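Local coordinates for malonyl-CoA-[acyl-carrier-protein] transacylase (Coxiella burnetii, PDB 3TQE) that probably transfers the malonyl group from malonyl-CoA to the holo acyl carrier protein, supplying the malonyl-ACP used in fatty acid synthesis, at residues 152-157 with 181-186; 162-167 with 257-262; 75-80 with 277-282; 20-25 with 50-55. All blocks are in the same frame, centred on the assembly; numbering follows the deposited sequence.

Interaction 1: 152-157 with 181-186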
loop_
_atom_site.group_PDB
_atom_site.type_symbol
_atom_site.label_atom_id
_atom_site.label_comp_id
_atom_site.label_asym_id
_atom_site.label_seq_id
_atom_site.Cartn_x
_atom_site.Cartn_y
_atom_site.Cartn_z
ATOM N N GLU A 152 -19.485 11.323 -11.246
ATOM C CA GLU A 152 -19.964 12.673 -11.461
ATOM C C GLU A 152 -21.483 12.701 -11.391
ATOM O O GLU A 152 -22.051 13.620 -10.818
ATOM C CB GLU A 152 -19.482 13.206 -12.810
ATOM C CG GLU A 152 -17.984 13.470 -12.864
ATOM C CD GLU A 152 -17.499 13.827 -14.259
ATOM O OE1 GLU A 152 -18.333 13.906 -15.202
ATOM O OE2 GLU A 152 -16.269 14.027 -14.414
ATOM N N ASN A 153 -22.132 11.694 -11.960
ATOM C CA ASN A 153 -23.602 11.653 -11.985
ATOM C C ASN A 153 -24.197 11.271 -10.636
ATOM O O ASN A 153 -25.291 11.694 -10.288
ATOM C CB ASN A 153 -24.086 10.659 -13.033
ATOM C CG ASN A 153 -23.793 11.115 -14.446
ATOM O OD1 ASN A 153 -23.608 12.309 -14.696
ATOM N ND2 ASN A 153 -23.747 10.170 -15.370
ATOM N N ALA A 154 -23.479 10.464 -9.866
ATOM C CA ALA A 154 -23.974 10.005 -8.581
ATOM C C ALA A 154 -23.747 11.002 -7.459
ATOM O O ALA A 154 -24.419 10.943 -6.434
ATOM C CB ALA A 154 -23.294 8.708 -8.221
ATOM N N ALA A 155 -22.820 11.933 -7.634
ATOM C CA ALA A 155 -22.376 12.742 -6.521
ATOM C C ALA A 155 -23.450 13.608 -5.934
ATOM O O ALA A 155 -23.598 13.632 -4.730
ATOM C CB ALA A 155 -21.150 13.583 -6.897
ATOM N N LEU A 156 -24.178 14.325 -6.794
ATOM C CA LEU A 156 -25.308 15.138 -6.356
ATOM C C LEU A 156 -24.940 16.019 -5.175
ATOM O O LEU A 156 -25.688 16.170 -4.225
ATOM C CB LEU A 156 -26.520 14.238 -6.053
ATOM C CG LEU A 156 -27.021 13.469 -7.267
ATOM C CD1 LEU A 156 -28.005 12.416 -6.883
ATOM C CD2 LEU A 156 -27.621 14.408 -8.254
ATOM N N GLY A 157 -23.753 16.618 -5.247
ATOM C CA GLY A 157 -23.309 17.518 -4.211
ATOM C C GLY A 157 -22.402 16.948 -3.144
ATOM O O GLY A 157 -21.774 17.698 -2.368
ATOM N N ASP A 181 -22.786 4.526 -2.374
ATOM C CA ASP A 181 -23.825 3.548 -2.662
ATOM C C ASP A 181 -24.543 3.880 -3.965
ATOM O O ASP A 181 -24.840 2.998 -4.755
ATOM C CB ASP A 181 -24.800 3.449 -1.499
ATOM C CG ASP A 181 -24.249 2.693 -0.324
ATOM O OD1 ASP A 181 -23.251 1.969 -0.489
ATOM O OD2 ASP A 181 -24.847 2.780 0.789
ATOM N N ARG A 182 -24.824 5.157 -4.198
ATOM C CA ARG A 182 -25.471 5.566 -5.439
ATOM C C ARG A 182 -24.612 5.240 -6.640
ATOM O O ARG A 182 -25.098 4.755 -7.635
ATOM C CB ARG A 182 -25.808 7.047 -5.441
ATOM C CG ARG A 182 -26.910 7.447 -4.501
ATOM C CD ARG A 182 -27.361 8.870 -4.735
ATOM N NE ARG A 182 -26.331 9.886 -4.598
ATOM C CZ ARG A 182 -25.966 10.483 -3.470
ATOM N NH1 ARG A 182 -26.493 10.175 -2.290
ATOM N NH2 ARG A 182 -25.025 11.403 -3.521
ATOM N N ALA A 183 -23.322 5.499 -6.521
ATOM C CA ALA A 183 -22.389 5.240 -7.591
ATOM C C ALA A 183 -22.261 3.751 -7.861
ATOM O O ALA A 183 -22.190 3.325 -9.024
ATOM C CB ALA A 183 -21.034 5.815 -7.245
ATOM N N LEU A 184 -22.188 2.953 -6.813
ATOM C CA LEU A 184 -22.078 1.522 -7.000
ATOM C C LEU A 184 -23.315 0.997 -7.686
ATOM O O LEU A 184 -23.240 0.139 -8.565
ATOM C CB LEU A 184 -21.879 0.812 -5.671
ATOM C CG LEU A 184 -20.576 1.073 -4.948
ATOM C CD1 LEU A 184 -20.602 0.432 -3.565
ATOM C CD2 LEU A 184 -19.359 0.653 -5.776
ATOM N N ASN A 185 -24.469 1.515 -7.294
ATOM C CA ASN A 185 -25.680 1.044 -7.936
ATOM C C ASN A 185 -25.715 1.423 -9.414
ATOM O O ASN A 185 -26.105 0.617 -10.255
ATOM C CB ASN A 185 -26.896 1.578 -7.180
ATOM C CG ASN A 185 -28.115 0.769 -7.453
ATOM O OD1 ASN A 185 -28.148 -0.439 -7.216
ATOM N ND2 ASN A 185 -29.100 1.396 -7.953
HETATM N N MSE A 186 -25.269 2.636 -9.743
HETATM C CA MSE A 186 -25.166 3.036 -11.139
HETATM C C MSE A 186 -24.172 2.178 -11.884
HETATM O O MSE A 186 -24.376 1.851 -13.041
HETATM C CB MSE A 186 -24.732 4.470 -11.264
HETATM C CG MSE A 186 -25.722 5.431 -10.905
HETATM SE SE MSE A 186 -25.117 7.203 -11.360
HETATM C CE MSE A 186 -26.465 8.089 -10.399
#
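Arg182 grips the backbone carbonyl of Ala154 side-on. Its NE donates to Ala154 O at 2.9 Å, and its NH2 reaches the same Ala154 O at 3.0 Å. The oxygen lies in the guanidinium plane and both donors lie in the carbonyl plane, so the two flat groups share one plane at the guanidinium edge. NH2 also makes a weak, strongly bent bond (121° at the hydrogen) to Ala155 O, and it has a further partner outside the two segments in Gln158 OE1. A bend at chi3 (-59°) sets NE beside the end of helix 144-155, where these carbonyls project. The positive group would suit the negative end of a helix dipole, and it ties down the point at which the chain turns away with positive phi at Leu156. CD1 of Leu156 lies 3.8 Å from Arg182 NE, its side chain crossing the arginine obliquely.

The apolar part centres on Ala154. Its CB points into the other helix and meets Ala183 CB at 3.8 Å, a pairing of small residues that lets the CA atoms of Ala154 and Ala183 come within 5.1 Å. The selenomethionine Met186, extended beyond CG, sets its CE 3.6 Å from Ala154 CA, while its SE stands 4.0 Å from Asn153 CB. Ala183 also packs on Ile150 of helix 144-155, and on Val160 and Ile173, which join the helices to the sheet.

Two helices packed side by side over one sheet, in the order βαββαβ along the chain, are characteristic of the ferredoxin-like subdomain of malonyl-CoA:ACP transacylases.

Interaction 2: 162-167 with 257-262; sequences PANLNS and RPVRWV
Ala163 O and Val259 N, and then Leu165 N and Val259 O, are joined by hydrogen bonds of 2.8 Å each, so that Val259 is held through both its backbone polar groups. Farther on, Val262 N donates to Leu165 O at 2.9 Å, carrying the contact into the first turn of helix 261-270. Pro258 CA adds a C-H...O contact to Ala163 O. The side chains of Asn164 and Val259 lie side by side, as do those of Leu165 and Arg260, with Leu165 CD1 4.1 Å from Arg260 CG. The short, weakly bonded strand 259-260 pairs in parallel with 160-167 at Asn164 and Val259, at the edge of the mixed sheet of the ferredoxin-like subdomain, while the helix after it packs on helix 284-292. CD1 of the Trp261 ring meets Asn166 O edge-on at 3.5 Å; this buried oxygen has no hydrogen-bond partner. In the second shell, Asn166 OD1 is hydrogen-bonded to His95 NE2, Arg260 NE pairs with Glu263, and a classic beta bulge sets Ala163 and Asn164 against Val172. Val259 itself packs against His205 and close to Ser96, the predicted catalytic pair.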
loop_
_atom_site.group_PDB
_atom_site.type_symbol
_atom_site.label_atom_id
_atom_site.label_comp_id
_atom_site.label_asym_id
_atom_site.label_seq_id
_atom_site.Cartn_x
_atom_site.Cartn_y
_atom_site.Cartn_z
ATOM N N PRO A 162 -13.061 8.015 -7.983
ATOM C CA PRO A 162 -12.050 6.975 -7.989
ATOM C C PRO A 162 -10.956 7.263 -6.960
ATOM O O PRO A 162 -10.510 8.392 -6.824
ATOM C CB PRO A 162 -11.526 7.010 -9.433
ATOM C CG PRO A 162 -12.686 7.545 -10.243
ATOM C CD PRO A 162 -13.275 8.579 -9.328
ATOM N N ALA A 163 -10.592 6.225 -6.241
ATOM C CA ALA A 163 -9.694 6.290 -5.098
ATOM C C ALA A 163 -8.508 5.371 -5.296
ATOM O O ALA A 163 -7.380 5.746 -4.985
ATOM C CB ALA A 163 -10.415 5.930 -3.847
ATOM N N ASN A 164 -8.739 4.145 -5.750
ATOM C CA ASN A 164 -7.622 3.259 -6.062
ATOM C C ASN A 164 -7.817 2.754 -7.469
ATOM O O ASN A 164 -8.829 2.102 -7.754
ATOM C CB ASN A 164 -7.557 2.013 -5.186
ATOM C CG ASN A 164 -7.287 2.261 -3.733
ATOM O OD1 ASN A 164 -6.837 3.310 -3.310
ATOM N ND2 ASN A 164 -7.516 1.203 -2.943
ATOM N N LEU A 165 -6.876 3.057 -8.347
ATOM C CA LEU A 165 -6.926 2.563 -9.714
ATOM C C LEU A 165 -6.090 1.292 -9.735
ATOM O O LEU A 165 -4.860 1.341 -9.935
ATOM C CB LEU A 165 -6.408 3.643 -10.647
ATOM C CG LEU A 165 -7.056 5.023 -10.493
ATOM C CD1 LEU A 165 -6.475 6.045 -11.423
ATOM C CD2 LEU A 165 -8.567 4.925 -10.708
ATOM N N ASN A 166 -6.721 0.166 -9.443
ATOM C CA ASN A 166 -5.998 -1.033 -9.031
ATOM C C ASN A 166 -5.607 -1.951 -10.144
ATOM O O ASN A 166 -4.490 -2.479 -10.162
ATOM C CB ASN A 166 -6.765 -1.806 -7.973
ATOM C CG ASN A 166 -6.614 -1.207 -6.635
ATOM O OD1 ASN A 166 -5.716 -0.388 -6.417
ATOM N ND2 ASN A 166 -7.469 -1.588 -5.714
ATOM N N SER A 167 -6.505 -2.154 -11.072
ATOM C CA SER A 167 -6.188 -2.935 -12.236
ATOM C C SER A 167 -7.045 -2.400 -13.342
ATOM O O SER A 167 -7.865 -1.512 -13.160
ATOM C CB SER A 167 -6.440 -4.410 -11.983
ATOM O OG SER A 167 -7.767 -4.738 -12.350
ATOM N N ARG A 257 -5.828 12.017 -3.190
ATOM C CA ARG A 257 -5.853 11.739 -4.602
ATOM C C ARG A 257 -5.772 10.247 -4.827
ATOM O O ARG A 257 -5.327 9.512 -3.962
ATOM C CB ARG A 257 -4.690 12.451 -5.285
ATOM C CG ARG A 257 -4.879 13.939 -5.337
ATOM C CD ARG A 257 -6.109 14.301 -6.142
ATOM N NE ARG A 257 -5.787 14.573 -7.536
ATOM C CZ ARG A 257 -5.811 15.784 -8.087
ATOM N NH1 ARG A 257 -6.158 16.843 -7.365
ATOM N NH2 ARG A 257 -5.491 15.937 -9.363
ATOM N N PRO A 258 -6.180 9.796 -6.009
ATOM C CA PRO A 258 -6.208 8.362 -6.229
ATOM C C PRO A 258 -4.844 7.728 -6.278
ATOM O O PRO A 258 -3.878 8.350 -6.703
ATOM C CB PRO A 258 -6.892 8.197 -7.579
ATOM C CG PRO A 258 -6.962 9.480 -8.123
ATOM C CD PRO A 258 -6.822 10.524 -7.103
ATOM N N VAL A 259 -4.811 6.478 -5.857
ATOM C CA VAL A 259 -3.624 5.654 -5.976
ATOM C C VAL A 259 -3.589 5.133 -7.407
ATOM O O VAL A 259 -4.423 4.328 -7.821
ATOM C CB VAL A 259 -3.676 4.488 -4.999
ATOM C CG1 VAL A 259 -2.530 3.507 -5.211
ATOM C CG2 VAL A 259 -3.676 5.016 -3.593
ATOM N N ARG A 260 -2.574 5.555 -8.152
ATOM C CA ARG A 260 -2.485 5.226 -9.559
ATOM C C ARG A 260 -1.680 3.956 -9.740
ATOM O O ARG A 260 -0.587 3.962 -10.312
ATOM C CB ARG A 260 -1.917 6.410 -10.326
ATOM C CG ARG A 260 -2.837 7.591 -10.233
ATOM C CD ARG A 260 -2.170 8.854 -10.602
ATOM N NE ARG A 260 -1.849 8.900 -12.012
ATOM C CZ ARG A 260 -1.233 9.927 -12.603
ATOM N NH1 ARG A 260 -0.834 10.984 -11.909
ATOM N NH2 ARG A 260 -1.008 9.896 -13.896
ATOM N N TRP A 261 -2.222 2.861 -9.257
ATOM C CA TRP A 261 -1.480 1.617 -9.254
ATOM C C TRP A 261 -1.313 1.035 -10.653
ATOM O O TRP A 261 -0.221 0.603 -11.027
ATOM C CB TRP A 261 -2.117 0.615 -8.315
ATOM C CG TRP A 261 -1.274 -0.553 -8.050
ATOM C CD1 TRP A 261 -1.472 -1.819 -8.467
ATOM C CD2 TRP A 261 -0.044 -0.554 -7.323
ATOM N NE1 TRP A 261 -0.455 -2.626 -8.024
ATOM C CE2 TRP A 261 0.447 -1.860 -7.339
ATOM C CE3 TRP A 261 0.690 0.429 -6.669
ATOM C CZ2 TRP A 261 1.630 -2.214 -6.698
ATOM C CZ3 TRP A 261 1.874 0.074 -6.060
ATOM C CH2 TRP A 261 2.319 -1.228 -6.070
ATOM N N VAL A 262 -2.361 1.028 -11.442
ATOM C CA VAL A 262 -2.216 0.439 -12.754
ATOM C C VAL A 262 -1.171 1.232 -13.565
ATOM O O VAL A 262 -0.334 0.615 -14.218
ATOM C CB VAL A 262 -3.555 0.246 -13.471
ATOM C CG1 VAL A 262 -4.335 1.531 -13.471
ATOM C CG2 VAL A 262 -3.337 -0.344 -14.871
#

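Interaction 3: 75-80 with 277-282; sequences VAIFRC and MECGPD. With EDO (1,2-ethanediol), chain D.
The helix segment 75-80 comes nearest at Ile77, with Ile77 CA 6.0 Å from Cys279 CA; Cys279 is the centre of an inverse gamma turn where the chain leaves strand 275-278. Ile77 uses two branches. CG2 rests 3.8 Å from Cys279 SG, while CD1, carried out by an anti chi2 (168°), presses on the bare backbone of Gly280. It lies 3.4 Å from Gly280 C, and its 3.5 Å approach to Gly280 CA is tighter than ordinary van der Waals contact. Cys279 SG, anti to its own backbone N (chi1 -165°), slots in beside Phe78: it lies 3.6 Å from Phe78 CB and near the plane of the ring, at its edge. The ring packs on Cys105 of helix 97-105. Farther round the helix, extended Arg79 holds a 1,2-ethanediol, probably from the crystallisation liquor, by two nearly straight bonds of 2.8 Å, NE to O1 and NH2 to O2; its NH1 is bonded to Gln39 and Thr36. No hydrogen bond crosses between the two segments. Cohesion between helix 63-83 and the loop that follows strand 275-278 of the parallel sheet therefore rests here on close fit and dispersion, with sulfur and methyl groups buried in the interior.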
loop_
_atom_site.group_PDB
_atom_site.type_symbol
_atom_site.label_atom_id
_atom_site.label_comp_id
_atom_site.label_asym_id
_atom_site.label_seq_id
_atom_site.Cartn_x
_atom_site.Cartn_y
_atom_site.Cartn_z
ATOM N N VAL A 75 8.553 -4.104 6.141
ATOM C CA VAL A 75 9.954 -3.850 6.386
ATOM C C VAL A 75 10.652 -5.106 6.903
ATOM O O VAL A 75 11.772 -5.399 6.531
ATOM C CB VAL A 75 10.118 -2.698 7.352
ATOM C CG1 VAL A 75 11.536 -2.604 7.844
ATOM C CG2 VAL A 75 9.673 -1.414 6.671
ATOM N N ALA A 76 9.983 -5.864 7.752
ATOM C CA ALA A 76 10.558 -7.130 8.235
ATOM C C ALA A 76 10.892 -8.043 7.081
ATOM O O ALA A 76 11.951 -8.682 7.074
ATOM C CB ALA A 76 9.614 -7.798 9.215
ATOM N N ILE A 77 9.985 -8.138 6.126
ATOM C CA ILE A 77 10.222 -9.019 4.973
ATOM C C ILE A 77 11.359 -8.494 4.132
ATOM O O ILE A 77 12.214 -9.255 3.682
ATOM C CB ILE A 77 8.950 -9.226 4.166
ATOM C CG1 ILE A 77 8.007 -10.108 4.992
ATOM C CG2 ILE A 77 9.253 -9.825 2.789
ATOM C CD1 ILE A 77 6.610 -10.169 4.474
ATOM N N PHE A 78 11.413 -7.186 3.929
ATOM C CA PHE A 78 12.556 -6.640 3.231
ATOM C C PHE A 78 13.855 -6.963 3.902
ATOM O O PHE A 78 14.845 -7.294 3.254
ATOM C CB PHE A 78 12.399 -5.142 3.118
ATOM C CG PHE A 78 13.516 -4.483 2.404
ATOM C CD1 PHE A 78 13.549 -4.486 1.037
ATOM C CD2 PHE A 78 14.550 -3.894 3.095
ATOM C CE1 PHE A 78 14.593 -3.893 0.369
ATOM C CE2 PHE A 78 15.590 -3.291 2.413
ATOM C CZ PHE A 78 15.598 -3.315 1.080
ATOM N N ARG A 79 13.871 -6.884 5.218
ATOM C CA ARG A 79 15.084 -7.167 5.946
ATOM C C ARG A 79 15.469 -8.634 5.854
ATOM O O ARG A 79 16.648 -8.957 5.858
ATOM C CB ARG A 79 14.901 -6.770 7.382
ATOM C CG ARG A 79 14.885 -5.271 7.564
ATOM C CD ARG A 79 14.637 -4.857 8.960
ATOM N NE ARG A 79 14.794 -3.429 9.089
ATOM C CZ ARG A 79 14.679 -2.781 10.240
ATOM N NH1 ARG A 79 14.384 -3.444 11.359
ATOM N NH2 ARG A 79 14.895 -1.473 10.282
ATOM N N CYS A 80 14.486 -9.501 5.790
ATOM C CA CYS A 80 14.759 -10.928 5.583
ATOM C C CYS A 80 15.324 -11.177 4.180
ATOM O O CYS A 80 16.244 -11.939 4.014
ATOM C CB CYS A 80 13.504 -11.749 5.761
ATOM S SG CYS A 80 12.968 -11.871 7.461
HETATM N N MSE A 277 8.339 -8.620 -6.762
HETATM C CA MSE A 277 8.357 -9.337 -5.494
HETATM C C MSE A 277 7.432 -8.590 -4.582
HETATM O O MSE A 277 7.551 -7.369 -4.456
HETATM C CB MSE A 277 9.737 -9.324 -4.858
HETATM C CG MSE A 277 10.605 -10.416 -5.284
HETATM SE SE MSE A 277 11.066 -10.136 -7.087
HETATM C CE MSE A 277 12.363 -11.576 -7.226
ATOM N N GLU A 278 6.508 -9.312 -3.972
ATOM C CA GLU A 278 5.561 -8.711 -3.068
ATOM C C GLU A 278 6.166 -8.729 -1.676
ATOM O O GLU A 278 6.348 -9.784 -1.055
ATOM C CB GLU A 278 4.215 -9.424 -3.136
ATOM C CG GLU A 278 3.136 -8.792 -2.267
ATOM C CD GLU A 278 1.702 -8.968 -2.770
ATOM O OE1 GLU A 278 1.428 -9.818 -3.654
ATOM O OE2 GLU A 278 0.833 -8.209 -2.270
ATOM N N CYS A 279 6.586 -7.561 -1.235
ATOM C CA CYS A 279 7.340 -7.427 -0.008
ATOM C C CYS A 279 6.404 -7.087 1.125
ATOM O O CYS A 279 6.344 -5.975 1.605
ATOM C CB CYS A 279 8.434 -6.395 -0.176
ATOM S SG CYS A 279 9.674 -6.448 1.110
ATOM N N GLY A 280 5.661 -8.085 1.545
ATOM C CA GLY A 280 4.677 -7.936 2.606
ATOM C C GLY A 280 3.850 -9.185 2.700
ATOM O O GLY A 280 4.039 -10.151 1.946
ATOM N N PRO A 281 2.907 -9.197 3.628
ATOM C CA PRO A 281 1.998 -10.310 3.783
ATOM C C PRO A 281 0.933 -10.315 2.690
ATOM O O PRO A 281 0.665 -9.284 2.056
ATOM C CB PRO A 281 1.370 -10.021 5.119
ATOM C CG PRO A 281 1.349 -8.509 5.194
ATOM C CD PRO A 281 2.581 -8.067 4.495
ATOM N N ASP A 282 0.324 -11.476 2.483
ATOM C CA ASP A 282 -0.783 -11.674 1.564
ATOM C C ASP A 282 -0.298 -11.555 0.117
ATOM O O ASP A 282 0.864 -11.296 -0.130
ATOM C CB ASP A 282 -1.959 -10.749 1.896
ATOM C CG ASP A 282 -3.317 -11.344 1.560
ATOM O OD1 ASP A 282 -3.390 -12.374 0.826
ATOM O OD2 ASP A 282 -4.307 -10.736 2.020
HETATM C C1 EDO D . 15.048 -1.090 6.104
HETATM O O1 EDO D . 15.674 -2.196 6.723
HETATM C C2 EDO D . 15.647 0.189 6.665
HETATM O O2 EDO D . 15.611 0.189 8.106
#

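Interaction 4: 20-25 with 50-55; sequences LGMLAE and ALVQHG
Met22 and Val52 cross at about a right angle, and the crossing is tight: both CG and CE of the selenomethionine stand 3.4 Å from Val52 CG1. Met22 CG lies between the backbone N and the carbonyl carbon (chi1 63°), which sets it against the valine, and the extended chain beyond passes across Val52, so that CG and CE both touch the one methyl. Around the pair, Val52 leans on Ala69 and Leu60, and Met22 on Ala73.

Gln53 starts out away from the 20-25 segment, but a bend at chi2 (-49°) folds CD back over it. The amide then bridges the turn. NE2 donates to Met22 O at 2.9 Å with the oxygen almost exactly in the amide plane, and OE1 lies 3.3 Å from Gly21 CA and 3.5 Å from Ala24 CB. What the glutamine grips is a type II beta turn, Gly21 to Ala24, closed by Ala24 N to Gly21 O and leading directly into helix 24-29; the contact thus fixes the start of that helix against the last turn of helix 48-54, in the helical part of the larger, hydrolase-like subdomain. The backbone adds its own link, with Gly21 N donating to Val52 O at 2.9 Å in a nearly straight bond.

Leu20 CD2 touches Gly55 CA at only 3.3 Å, where the chain turns out of helix 48-54 with positive phi, and the Leu20 side chain also touches Gln57 and Leu60 of helix 57-60.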
loop_
_atom_site.group_PDB
_atom_site.type_symbol
_atom_site.label_atom_id
_atom_site.label_comp_id
_atom_site.label_asym_id
_atom_site.label_seq_id
_atom_site.Cartn_x
_atom_site.Cartn_y
_atom_site.Cartn_z
ATOM N N LEU A 20 -4.435 -11.641 11.135
ATOM C CA LEU A 20 -3.885 -12.186 12.348
ATOM C C LEU A 20 -2.958 -13.323 12.016
ATOM O O LEU A 20 -3.235 -14.129 11.099
ATOM C CB LEU A 20 -4.980 -12.709 13.274
ATOM C CG LEU A 20 -5.878 -11.679 13.915
ATOM C CD1 LEU A 20 -6.873 -12.413 14.789
ATOM C CD2 LEU A 20 -5.063 -10.689 14.722
ATOM N N GLY A 21 -1.848 -13.364 12.726
ATOM C CA GLY A 21 -0.866 -14.395 12.561
ATOM C C GLY A 21 0.063 -14.175 11.403
ATOM O O GLY A 21 0.892 -15.004 11.123
HETATM N N MSE A 22 -0.045 -13.044 10.729
HETATM C CA MSE A 22 0.843 -12.827 9.633
HETATM C C MSE A 22 2.308 -12.895 10.090
HETATM O O MSE A 22 2.708 -12.522 11.198
HETATM C CB MSE A 22 0.505 -11.551 8.887
HETATM C CG MSE A 22 0.645 -10.370 9.692
HETATM SE SE MSE A 22 0.253 -8.777 8.633
HETATM C CE MSE A 22 1.037 -7.800 10.133
ATOM N N LEU A 23 3.121 -13.393 9.173
ATOM C CA LEU A 23 4.541 -13.572 9.383
ATOM C C LEU A 23 4.917 -14.538 10.503
ATOM O O LEU A 23 6.068 -14.591 10.897
ATOM C CB LEU A 23 5.264 -12.219 9.573
ATOM C CG LEU A 23 5.499 -11.386 8.325
ATOM C CD1 LEU A 23 4.268 -10.950 7.649
ATOM C CD2 LEU A 23 6.364 -10.203 8.665
ATOM N N ALA A 24 3.971 -15.340 11.002
ATOM C CA ALA A 24 4.316 -16.229 12.098
ATOM C C ALA A 24 5.453 -17.194 11.731
ATOM O O ALA A 24 6.406 -17.394 12.485
ATOM C CB ALA A 24 3.094 -17.002 12.567
ATOM N N GLU A 25 5.376 -17.755 10.538
ATOM C CA GLU A 25 6.413 -18.685 10.101
ATOM C C GLU A 25 7.746 -17.990 9.937
ATOM O O GLU A 25 8.760 -18.436 10.462
ATOM C CB GLU A 25 6.003 -19.363 8.821
ATOM C CG GLU A 25 7.024 -20.344 8.341
ATOM C CD GLU A 25 6.545 -21.186 7.179
ATOM O OE1 GLU A 25 5.385 -21.025 6.719
ATOM O OE2 GLU A 25 7.338 -22.059 6.753
ATOM N N ALA A 50 2.620 -9.066 19.439
ATOM C CA ALA A 50 1.551 -9.688 20.164
ATOM C C ALA A 50 0.208 -9.319 19.588
ATOM O O ALA A 50 -0.675 -10.163 19.444
ATOM C CB ALA A 50 1.633 -9.306 21.623
ATOM N N LEU A 51 0.061 -8.061 19.183
ATOM C CA LEU A 51 -1.183 -7.626 18.609
ATOM C C LEU A 51 -1.425 -8.335 17.293
ATOM O O LEU A 51 -2.511 -8.807 17.041
ATOM C CB LEU A 51 -1.176 -6.107 18.422
ATOM C CG LEU A 51 -2.451 -5.426 17.952
ATOM C CD1 LEU A 51 -2.397 -3.952 18.364
ATOM C CD2 LEU A 51 -2.661 -5.511 16.482
ATOM N N VAL A 52 -0.409 -8.418 16.445
ATOM C CA VAL A 52 -0.582 -9.026 15.148
ATOM C C VAL A 52 -0.796 -10.517 15.256
ATOM O O VAL A 52 -1.523 -11.080 14.464
ATOM C CB VAL A 52 0.643 -8.720 14.278
ATOM C CG1 VAL A 52 0.651 -9.540 13.036
ATOM C CG2 VAL A 52 0.671 -7.211 13.971
ATOM N N GLN A 53 -0.177 -11.158 16.237
ATOM C CA GLN A 53 -0.321 -12.617 16.366
ATOM C C GLN A 53 -1.626 -13.011 16.981
ATOM O O GLN A 53 -2.205 -14.015 16.581
ATOM C CB GLN A 53 0.850 -13.209 17.131
ATOM C CG GLN A 53 2.183 -13.018 16.397
ATOM C CD GLN A 53 2.103 -13.423 14.944
ATOM O OE1 GLN A 53 1.695 -14.533 14.626
ATOM N NE2 GLN A 53 2.479 -12.517 14.054
ATOM N N HIS A 54 -2.080 -12.243 17.964
ATOM C CA HIS A 54 -3.216 -12.668 18.782
ATOM C C HIS A 54 -4.442 -11.767 18.706
ATOM O O HIS A 54 -5.546 -12.157 19.128
ATOM C CB HIS A 54 -2.727 -12.847 20.199
ATOM C CG HIS A 54 -1.608 -13.821 20.302
ATOM N ND1 HIS A 54 -1.748 -15.144 19.940
ATOM C CD2 HIS A 54 -0.317 -13.661 20.671
ATOM C CE1 HIS A 54 -0.590 -15.762 20.102
ATOM N NE2 HIS A 54 0.292 -14.885 20.551
ATOM N N GLY A 55 -4.278 -10.577 18.160
ATOM C CA GLY A 55 -5.417 -9.725 17.881
ATOM C C GLY A 55 -5.937 -9.036 19.124
ATOM O O GLY A 55 -5.158 -8.675 20.009
#

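How the interactions relate
From the N terminus, interaction 4 closes first, a short, mostly helical loop that joins the start of helix 24-29 to the end of helix 48-54. Interaction 3 then opens at helix 63-83 and closes far along the chain beyond strand 275-278, enclosing interactions 1 and 2. These two cross: 162-167 lies between the segments of interaction 1, whereas 257-262 comes after both, so the ferredoxin-like subdomain, joined helix to helix by interaction 1, is stitched to the larger subdomain by interaction 2. Interactions 3 and 4 touch: Pro281 packs on Met22 and Leu23, and Ile77 on Leu23. Interaction 1 stands well apart from interactions 3 and 4, its centre about 37 Å from that of interaction 3.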